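Local structure of KLLA0C04147p (Kluyveromyces lactis, 5H2A) at residues S26-Q29 with Q30-L34; D43-T46 with V47-V50; F51-I54 with L55-A58. The protein is the ankyrin-repeat part of the OSBP-family protein Osh1, which as a whole probably binds sterols and transfers them between membranes. One frame throughout, in Å; residues are numbered along the deposited sequence.

Contact 1: S26-Q29 with Q30-L34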
ATOM      1  N   SER A  26     -11.215 -29.836   1.122  1.00 19.99           N
ATOM      2  CA  SER A  26     -11.054 -30.000  -0.316  1.00 23.62           C
ATOM      3  C   SER A  26      -9.809 -29.279  -0.820  1.00 16.73           C
ATOM      4  O   SER A  26      -9.127 -28.559  -0.079  1.00 21.49           O
ATOM      5  CB  SER A  26     -12.314 -29.509  -1.036  1.00 24.29           C
ATOM      6  OG  SER A  26     -13.419 -30.289  -0.608  1.00 27.04           O
ATOM      7  N   ASN A  27      -9.490 -29.503  -2.100  1.00 17.75           N
ATOM      8  CA  ASN A  27      -8.313 -28.899  -2.706  1.00 20.81           C
ATOM      9  C   ASN A  27      -8.744 -27.764  -3.641  1.00 21.06           C
ATOM     10  O   ASN A  27      -9.919 -27.393  -3.704  1.00 14.95           O
ATOM     11  CB  ASN A  27      -7.460 -29.954  -3.437  1.00 21.67           C
ATOM     12  CG  ASN A  27      -8.173 -30.587  -4.625  1.00 22.96           C
ATOM     13  OD1 ASN A  27      -9.224 -30.117  -5.066  1.00 18.26           O
ATOM     14  ND2 ASN A  27      -7.594 -31.670  -5.156  1.00 20.92           N
ATOM     15  N   PHE A  28      -7.785 -27.207  -4.379  1.00 16.19           N
ATOM     16  CA  PHE A  28      -8.057 -25.986  -5.133  1.00 19.89           C
ATOM     17  C   PHE A  28      -9.009 -26.244  -6.296  1.00 19.12           C
ATOM     18  O   PHE A  28      -9.935 -25.465  -6.520  1.00 14.65           O
ATOM     19  CB  PHE A  28      -6.750 -25.363  -5.633  1.00 17.37           C
ATOM     20  CG  PHE A  28      -6.954 -24.114  -6.464  1.00 18.59           C
ATOM     21  CD1 PHE A  28      -7.315 -22.906  -5.860  1.00 23.42           C
ATOM     22  CD2 PHE A  28      -6.794 -24.151  -7.847  1.00 18.99           C
ATOM     23  CE1 PHE A  28      -7.508 -21.747  -6.643  1.00 19.70           C
ATOM     24  CE2 PHE A  28      -6.976 -23.001  -8.621  1.00 23.78           C
ATOM     25  CZ  PHE A  28      -7.334 -21.807  -8.013  1.00 17.84           C
ATOM     26  N   GLN A  29      -8.816 -27.340  -7.044  1.00 16.15           N
ATOM     27  CA  GLN A  29      -9.722 -27.595  -8.160  1.00 19.84           C
ATOM     28  C   GLN A  29     -11.147 -27.853  -7.673  1.00 18.16           C
ATOM     29  O   GLN A  29     -12.110 -27.453  -8.339  1.00 16.07           O
ATOM     30  CB  GLN A  29      -9.206 -28.761  -9.016  1.00 19.00           C
ATOM     31  CG  GLN A  29      -9.264 -30.127  -8.314  1.00 24.28           C
ATOM     32  CD  GLN A  29      -8.408 -31.166  -9.032  1.00 27.31           C
ATOM     33  OE1 GLN A  29      -7.181 -31.216  -8.864  1.00 26.38           O
ATOM     34  NE2 GLN A  29      -9.051 -31.987  -9.841  1.00 14.71           N
ATOM     35  N   GLN A  30     -11.304 -28.465  -6.496  1.00 14.33           N
ATOM     36  CA  GLN A  30     -12.638 -28.628  -5.924  1.00 13.70           C
ATOM     37  C   GLN A  30     -13.230 -27.288  -5.494  1.00 16.15           C
ATOM     38  O   GLN A  30     -14.439 -27.063  -5.633  1.00 16.16           O
ATOM     39  CB  GLN A  30     -12.571 -29.600  -4.743  1.00 13.99           C
ATOM     40  CG  GLN A  30     -12.370 -31.036  -5.220  1.00 20.06           C
ATOM     41  CD  GLN A  30     -11.954 -31.996  -4.128  1.00 24.67           C
ATOM     42  OE1 GLN A  30     -11.201 -31.645  -3.218  1.00 22.15           O
ATOM     43  NE2 GLN A  30     -12.419 -33.243  -4.239  1.00 25.46           N
ATOM     44  N   LEU A  31     -12.399 -26.404  -4.937  1.00 18.66           N
ATOM     45  CA  LEU A  31     -12.861 -25.064  -4.582  1.00 16.69           C
ATOM     46  C   LEU A  31     -13.320 -24.304  -5.826  1.00 16.60           C
ATOM     47  O   LEU A  31     -14.387 -23.669  -5.829  1.00 13.27           O
ATOM     48  CB  LEU A  31     -11.736 -24.307  -3.864  1.00 14.17           C
ATOM     49  CG  LEU A  31     -12.011 -22.831  -3.555  1.00 15.82           C
ATOM     50  CD1 LEU A  31     -13.227 -22.693  -2.605  1.00 15.96           C
ATOM     51  CD2 LEU A  31     -10.771 -22.169  -2.971  1.00 15.57           C
ATOM     52  N   CYS A  32     -12.529 -24.362  -6.906  1.00 14.79           N
ATOM     53  CA  CYS A  32     -12.953 -23.720  -8.158  1.00 19.88           C
ATOM     54  C   CYS A  32     -14.317 -24.233  -8.608  1.00 15.33           C
ATOM     55  O   CYS A  32     -15.198 -23.452  -8.994  1.00 17.36           O
ATOM     56  CB  CYS A  32     -11.913 -23.955  -9.265  1.00 16.45           C
ATOM     57  SG  CYS A  32     -10.362 -23.074  -9.045  1.00 19.46           S
ATOM     58  N   HIS A  33     -14.501 -25.552  -8.582  1.00 16.15           N
ATOM     59  CA  HIS A  33     -15.769 -26.151  -8.992  1.00 16.83           C
ATOM     60  C   HIS A  33     -16.932 -25.652  -8.135  1.00 21.86           C
ATOM     61  O   HIS A  33     -18.032 -25.400  -8.650  1.00 18.45           O
ATOM     62  CB  HIS A  33     -15.651 -27.670  -8.905  1.00 18.80           C
ATOM     63  CG  HIS A  33     -16.841 -28.411  -9.433  1.00 23.34           C
ATOM     64  ND1 HIS A  33     -17.795 -28.967  -8.610  1.00 36.44           N
ATOM     65  CD2 HIS A  33     -17.206 -28.723 -10.697  1.00 31.41           C
ATOM     66  CE1 HIS A  33     -18.710 -29.574  -9.345  1.00 36.77           C
ATOM     67  NE2 HIS A  33     -18.376 -29.442 -10.615  1.00 29.65           N
ATOM     68  N   LEU A  34     -16.711 -25.513  -6.823  1.00 17.50           N
ATOM     69  CA  LEU A  34     -17.741 -24.974  -5.936  1.00 17.69           C
ATOM     70  C   LEU A  34     -18.124 -23.556  -6.341  1.00 16.87           C
ATOM     71  O   LEU A  34     -19.313 -23.201  -6.390  1.00 17.99           O
ATOM     72  CB  LEU A  34     -17.246 -24.968  -4.486  1.00 18.32           C
ATOM     73  CG  LEU A  34     -18.218 -24.370  -3.450  1.00 21.70           C
ATOM     74  CD1 LEU A  34     -19.376 -25.339  -3.179  1.00 27.03           C
ATOM     75  CD2 LEU A  34     -17.511 -23.984  -2.155  1.00 20.83           C
TER
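Ser26 meets Gln30 through its CB, which lies 3.2 Å from Gln30 OE1. The residue is the first to leave helical geometry after helix 12-25, and the chain turns here into helix 28-38. Asn27 is the N-cap of this second helix. Its OD1 accepts from Gln30 N at 3.0 Å, almost in line with the side-chain C=O. Asn27 CG sits between its own backbone N and carbonyl carbon (chi1 65°), which swings the amide oxygen back over the first turn. Gln30 answers in the other direction: its OE1 takes the N-H of Asn27 at 3.0 Å, in the plane of the Gln30 amide. The two reciprocal bonds make a capping box, with Gln30 extended beyond CG to reach the cap. The amide planes are turned 53° from each other. The two oxygens, Asn27 OD1 and Gln30 OE1, stand only 3.1 Å apart; both are acceptors, and each is occupied by a backbone N-H. Phe28 carries the apolar side of the turn. Cys32 SG lies over one face of its ring, 3.7 Å from the centroid and shifted toward the rim near CE2 and CZ. This is a sulfur-aromatic contact one helical turn apart. Phe28 O also accepts from Cys32 N at 2.8 Å. Gln29 joins through its backbone, its O accepting from His33 N at 3.1 Å. Outside the turn, Phe28 meets the Trp74 ring and touches Asp69 and Asn73 of helix 64-74. Leu31 packs between that helix and Leu19, Cys22 and Leu23 of helix 12-25.

Contact 2: D43-T46 with V47-V50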
ATOM      1  N   ASP A  43     -21.882 -11.796  -9.671  1.00 28.21           N
ATOM      2  CA  ASP A  43     -21.830 -10.384  -9.320  1.00 30.75           C
ATOM      3  C   ASP A  43     -22.941  -9.991  -8.358  1.00 26.95           C
ATOM      4  O   ASP A  43     -23.056  -8.809  -8.003  1.00 24.94           O
ATOM      5  CB  ASP A  43     -21.856  -9.513 -10.592  1.00 31.81           C
ATOM      6  CG  ASP A  43     -23.151  -9.624 -11.383  1.00 38.59           C
ATOM      7  OD1 ASP A  43     -23.982 -10.518 -11.116  1.00 32.90           O
ATOM      8  OD2 ASP A  43     -23.335  -8.803 -12.313  1.00 48.87           O
ATOM      9  N   GLU A  44     -23.730 -10.955  -7.892  1.00 21.54           N
ATOM     10  CA  GLU A  44     -24.755 -10.669  -6.899  1.00 20.74           C
ATOM     11  C   GLU A  44     -24.081 -10.212  -5.600  1.00 22.15           C
ATOM     12  O   GLU A  44     -23.095 -10.832  -5.161  1.00 21.10           O
ATOM     13  CB  GLU A  44     -25.621 -11.920  -6.690  1.00 23.32           C
ATOM     14  CG  GLU A  44     -27.039 -11.673  -6.197  1.00 37.40           C
ATOM     15  CD  GLU A  44     -27.125 -11.533  -4.684  1.00 42.37           C
ATOM     16  OE1 GLU A  44     -26.153 -11.924  -3.990  1.00 32.64           O
ATOM     17  OE2 GLU A  44     -28.165 -11.037  -4.191  1.00 37.11           O
ATOM     18  N   PRO A  45     -24.531  -9.114  -4.989  1.00 23.96           N
ATOM     19  CA  PRO A  45     -23.727  -8.513  -3.903  1.00 26.03           C
ATOM     20  C   PRO A  45     -23.534  -9.414  -2.690  1.00 22.76           C
ATOM     21  O   PRO A  45     -22.463  -9.373  -2.067  1.00 18.29           O
ATOM     22  CB  PRO A  45     -24.503  -7.233  -3.549  1.00 33.77           C
ATOM     23  CG  PRO A  45     -25.860  -7.411  -4.120  1.00 35.00           C
ATOM     24  CD  PRO A  45     -25.714  -8.303  -5.325  1.00 31.36           C
ATOM     25  N   THR A  46     -24.527 -10.229  -2.334  1.00 20.74           N
ATOM     26  CA  THR A  46     -24.321 -11.169  -1.232  1.00 21.99           C
ATOM     27  C   THR A  46     -23.285 -12.218  -1.611  1.00 24.38           C
ATOM     28  O   THR A  46     -22.387 -12.522  -0.818  1.00 21.18           O
ATOM     29  CB  THR A  46     -25.643 -11.824  -0.818  1.00 34.28           C
ATOM     30  OG1 THR A  46     -26.479 -10.839  -0.197  1.00 34.89           O
ATOM     31  CG2 THR A  46     -25.406 -12.960   0.185  1.00 30.56           C
ATOM     32  N   VAL A  47     -23.355 -12.732  -2.843  1.00 16.64           N
ATOM     33  CA  VAL A  47     -22.324 -13.645  -3.335  1.00 18.63           C
ATOM     34  C   VAL A  47     -20.945 -12.993  -3.245  1.00 24.49           C
ATOM     35  O   VAL A  47     -19.999 -13.588  -2.711  1.00 20.13           O
ATOM     36  CB  VAL A  47     -22.635 -14.095  -4.775  1.00 19.99           C
ATOM     37  CG1 VAL A  47     -21.479 -14.933  -5.344  1.00 19.61           C
ATOM     38  CG2 VAL A  47     -23.943 -14.892  -4.820  1.00 19.73           C
ATOM     39  N   ARG A  48     -20.802 -11.770  -3.785  1.00 19.93           N
ATOM     40  CA  ARG A  48     -19.506 -11.090  -3.743  1.00 19.71           C
ATOM     41  C   ARG A  48     -18.995 -10.957  -2.316  1.00 15.87           C
ATOM     42  O   ARG A  48     -17.786 -11.061  -2.072  1.00 19.65           O
ATOM     43  CB  ARG A  48     -19.583  -9.681  -4.364  1.00 21.95           C
ATOM     44  CG  ARG A  48     -20.065  -9.593  -5.787  1.00 27.00           C
ATOM     45  CD  ARG A  48     -19.461  -8.378  -6.549  1.00 29.77           C
ATOM     46  NE  ARG A  48     -19.635  -7.081  -5.883  1.00 28.18           N
ATOM     47  CZ  ARG A  48     -20.734  -6.328  -5.954  1.00 32.16           C
ATOM     48  NH1 ARG A  48     -21.796  -6.739  -6.640  1.00 32.67           N
ATOM     49  NH2 ARG A  48     -20.772  -5.159  -5.327  1.00 29.02           N
ATOM     50  N   SER A  49     -19.892 -10.684  -1.368  1.00 15.54           N
ATOM     51  CA  SER A  49     -19.455 -10.399  -0.000  1.00 19.90           C
ATOM     52  C   SER A  49     -18.862 -11.630   0.666  1.00 22.88           C
ATOM     53  O   SER A  49     -18.025 -11.497   1.563  1.00 24.09           O
ATOM     54  CB  SER A  49     -20.620  -9.862   0.840  1.00 21.98           C
ATOM     55  OG  SER A  49     -21.563 -10.887   1.116  1.00 28.80           O
ATOM     56  N   VAL A  50     -19.301 -12.825   0.272  1.00 17.41           N
ATOM     57  CA  VAL A  50     -18.669 -14.051   0.762  1.00 16.95           C
ATOM     58  C   VAL A  50     -17.418 -14.369  -0.045  1.00 15.94           C
ATOM     59  O   VAL A  50     -16.376 -14.721   0.516  1.00 15.60           O
ATOM     60  CB  VAL A  50     -19.669 -15.221   0.723  1.00 21.86           C
ATOM     61  CG1 VAL A  50     -19.004 -16.521   1.219  1.00 19.82           C
ATOM     62  CG2 VAL A  50     -20.921 -14.888   1.555  1.00 18.76           C
TER
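Glu44 grips Val47 through a side-chain oxygen: OE1 accepts from Val47 N at 3.1 Å, met nearly along its C-O bond. The same oxygen takes a weak bond from Thr46 N at 2.9 Å. Glu44 CG stands opposite the backbone N (chi1 -154°), and the chain then bends at chi2, which folds the carboxylate back over the helix start. Its CB comes to 3.9 Å from Val47 CG2, so the carbon part of the chain packs on the valine. Arg48 reaches back past the cap. Its NH1 donates to Asp43 O at 2.8 Å, with the oxygen close to the guanidinium plane but the N-H bent to 137°. Pro45 CA lies over a face of this guanidinium. Glu44 is thus the N-cap of helix 45-51, with Pro45 in the first turn. The carboxylate covers amide N-H groups that have no earlier carbonyl to bond, and its negative charge probably suits the positive end of the helix dipole. In the next shell Glu44 O accepts from Arg48 N at 2.8 Å, which fixes the root of the arginine. Farther along, Ser49 OG donates to Thr46 O at 2.7 Å. Thr46 O also accepts from Val50 N at 3.3 Å, and a weak bond comes from Ser49 N. Lys12 NZ makes a weak hydrogen bond with Ser49 OG. Val47 and Val50 turn to the interior, where both touch Phe39; Val47 also packs on Leu15 and Val50 on Leu19 of helix 12-25.

Contact 3: F51-I54 with L55-A58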
ATOM      1  N   PHE A  51     -17.509 -14.277  -1.380  1.00 16.07           N
ATOM      2  CA  PHE A  51     -16.354 -14.614  -2.208  1.00 15.84           C
ATOM      3  C   PHE A  51     -15.125 -13.796  -1.815  1.00 21.25           C
ATOM      4  O   PHE A  51     -14.008 -14.331  -1.740  1.00 16.27           O
ATOM      5  CB  PHE A  51     -16.652 -14.390  -3.692  1.00 15.37           C
ATOM      6  CG  PHE A  51     -15.460 -14.679  -4.572  1.00 13.26           C
ATOM      7  CD1 PHE A  51     -15.194 -15.979  -4.975  1.00 17.82           C
ATOM      8  CD2 PHE A  51     -14.592 -13.666  -4.952  1.00 15.56           C
ATOM      9  CE1 PHE A  51     -14.068 -16.270  -5.741  1.00 20.74           C
ATOM     10  CE2 PHE A  51     -13.469 -13.942  -5.743  1.00 23.50           C
ATOM     11  CZ  PHE A  51     -13.209 -15.245  -6.138  1.00 22.91           C
ATOM     12  N   GLU A  52     -15.305 -12.494  -1.567  1.00 16.36           N
ATOM     13  CA  GLU A  52     -14.106 -11.698  -1.354  1.00 15.89           C
ATOM     14  C   GLU A  52     -13.448 -11.952   0.009  1.00 15.30           C
ATOM     15  O   GLU A  52     -12.351 -11.442   0.240  1.00 17.94           O
ATOM     16  CB  GLU A  52     -14.424 -10.206  -1.543  1.00 21.69           C
ATOM     17  CG  GLU A  52     -15.421  -9.621  -0.571  1.00 35.55           C
ATOM     18  CD  GLU A  52     -15.914  -8.233  -1.006  1.00 44.67           C
ATOM     19  OE1 GLU A  52     -16.540  -7.549  -0.164  1.00 48.84           O
ATOM     20  OE2 GLU A  52     -15.683  -7.844  -2.183  1.00 43.57           O
ATOM     21  N   LEU A  53     -14.050 -12.756   0.882  1.00 13.44           N
ATOM     22  CA  LEU A  53     -13.439 -13.146   2.144  1.00 13.94           C
ATOM     23  C   LEU A  53     -12.809 -14.531   2.110  1.00 16.42           C
ATOM     24  O   LEU A  53     -12.387 -15.019   3.159  1.00 16.63           O
ATOM     25  CB  LEU A  53     -14.485 -13.104   3.273  1.00 14.13           C
ATOM     26  CG  LEU A  53     -15.116 -11.736   3.585  1.00 19.40           C
ATOM     27  CD1 LEU A  53     -16.177 -11.836   4.677  1.00 25.70           C
ATOM     28  CD2 LEU A  53     -14.035 -10.740   3.978  1.00 21.14           C
ATOM     29  N   ILE A  54     -12.760 -15.187   0.948  1.00 14.59           N
ATOM     30  CA  ILE A  54     -12.319 -16.583   0.898  1.00 15.81           C
ATOM     31  C   ILE A  54     -10.918 -16.734   1.472  1.00 14.91           C
ATOM     32  O   ILE A  54     -10.617 -17.723   2.156  1.00 14.87           O
ATOM     33  CB  ILE A  54     -12.385 -17.117  -0.542  1.00 16.62           C
ATOM     34  CG1 ILE A  54     -13.820 -17.486  -0.911  1.00 19.73           C
ATOM     35  CG2 ILE A  54     -11.496 -18.362  -0.708  1.00 18.18           C
ATOM     36  CD1 ILE A  54     -13.943 -17.882  -2.382  1.00 24.63           C
ATOM     37  N   LEU A  55     -10.033 -15.760   1.210  1.00 16.26           N
ATOM     38  CA  LEU A  55      -8.697 -15.884   1.789  1.00 19.61           C
ATOM     39  C   LEU A  55      -8.731 -15.732   3.309  1.00 16.61           C
ATOM     40  O   LEU A  55      -7.954 -16.391   4.011  1.00 16.82           O
ATOM     41  CB  LEU A  55      -7.734 -14.870   1.155  1.00 20.07           C
ATOM     42  CG  LEU A  55      -6.245 -15.033   1.452  1.00 19.00           C
ATOM     43  CD1 LEU A  55      -5.760 -16.463   1.205  1.00 18.67           C
ATOM     44  CD2 LEU A  55      -5.432 -14.034   0.591  1.00 18.88           C
ATOM     45  N   HIS A  56      -9.606 -14.876   3.846  1.00 14.36           N
ATOM     46  CA  HIS A  56      -9.776 -14.825   5.298  1.00 15.77           C
ATOM     47  C   HIS A  56     -10.203 -16.178   5.847  1.00 17.90           C
ATOM     48  O   HIS A  56      -9.620 -16.686   6.819  1.00 15.77           O
ATOM     49  CB  HIS A  56     -10.813 -13.775   5.691  1.00 19.69           C
ATOM     50  CG  HIS A  56     -10.434 -12.372   5.354  1.00 15.54           C
ATOM     51  ND1 HIS A  56     -10.407 -11.891   4.060  1.00 16.54           N
ATOM     52  CD2 HIS A  56     -10.115 -11.327   6.154  1.00 16.58           C
ATOM     53  CE1 HIS A  56     -10.065 -10.615   4.077  1.00 17.05           C
ATOM     54  NE2 HIS A  56      -9.897 -10.245   5.339  1.00 16.57           N
ATOM     55  N   TYR A  57     -11.238 -16.783   5.243  1.00 15.86           N
ATOM     56  CA  TYR A  57     -11.702 -18.076   5.737  1.00 18.01           C
ATOM     57  C   TYR A  57     -10.634 -19.145   5.574  1.00 15.66           C
ATOM     58  O   TYR A  57     -10.476 -20.003   6.446  1.00 17.09           O
ATOM     59  CB  TYR A  57     -12.988 -18.495   5.013  1.00 17.51           C
ATOM     60  CG  TYR A  57     -14.163 -17.595   5.343  1.00 18.82           C
ATOM     61  CD1 TYR A  57     -14.488 -17.313   6.661  1.00 29.33           C
ATOM     62  CD2 TYR A  57     -14.928 -17.021   4.337  1.00 24.94           C
ATOM     63  CE1 TYR A  57     -15.568 -16.489   6.971  1.00 32.50           C
ATOM     64  CE2 TYR A  57     -15.999 -16.190   4.635  1.00 21.37           C
ATOM     65  CZ  TYR A  57     -16.311 -15.933   5.951  1.00 29.71           C
ATOM     66  OH  TYR A  57     -17.381 -15.130   6.250  1.00 36.90           O
ATOM     67  N   ALA A  58      -9.870 -19.093   4.485  1.00 14.03           N
ATOM     68  CA  ALA A  58      -8.833 -20.105   4.266  1.00 16.78           C
ATOM     69  C   ALA A  58      -7.734 -20.021   5.330  1.00 16.60           C
ATOM     70  O   ALA A  58      -7.288 -21.053   5.851  1.00 19.11           O
ATOM     71  CB  ALA A  58      -8.240 -19.968   2.854  1.00 14.06           C
TER
HETATM   72  O   HOH W   1     -10.207 -12.838   1.426  1.00 17.27           O
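Leu53 packs against two rings of the next turn, His56 and Tyr57, and divides its side chain between them. CD2 lies over a face of the His56 imidazole, 4.0 Å from the centroid and displaced toward the rim, a CH-pi contact. CB meets Tyr57 CE2 at 3.7 Å, while CD1 comes to 3.8 Å from Tyr57 OH. Tyr57 OH hydrogen-bonds to Lys16 NZ. Both rings have CG beside their own backbone N (chi1 -64° for His56 and -67° for Tyr57), a setting that brings them back toward Leu53. Backbone bonds close this side: Tyr57 N donates to Leu53 O at 3.0 Å and Ala58 N to Ile54 O at 2.8 Å. Leu53 is the N-cap of helix 54-61. A type I turn from Phe51 to Ile54 interrupts the helical run, and helix 54-61 carries on from helix 45-51 in much the same direction; the contact spans this break. Ile54 and Tyr57 meet Leu19 of helix 12-25, Leu55 and Ala58 face helix 64-74, and His56 touches Leu101 of helix 98-104. The Glu52 side is looser and is bridged by water. One water donates to Glu52 O at 2.8 Å and lies 2.8 Å from His56 ND1, in the plane of the imidazole. It also accepts weakly from Leu55 N. Direct contact between Glu52 and His56 is slight. The carboxylate of Glu52 leads away to a salt bridge with Lys90. The imidazole is held at its other nitrogen too, where His56 NE2 hydrogen-bonds to Asn96 O.

The three contacts lie in series near the N-terminal end of the ankyrin domain. Contact 1 is at the surface, contact 2 is partly buried and contact 3 is buried. Each spans a helix start, but the chemistry changes. Contact 1 uses neutral amides in a reciprocal cap, contact 2 a carboxylate and an arginine. In contact 3 the N-cap leucine packs on rings, while a water meets Leu55 N weakly. Contacts 2 and 3 adjoin in sequence, on helices 45-51 and 54-61. Contact 1, on helix 28-38, comes within about 4 Å of contact 3 at the nearest atoms, without touching. All three pack on helix 12-25; contacts 1 and 3 also share helix 64-74.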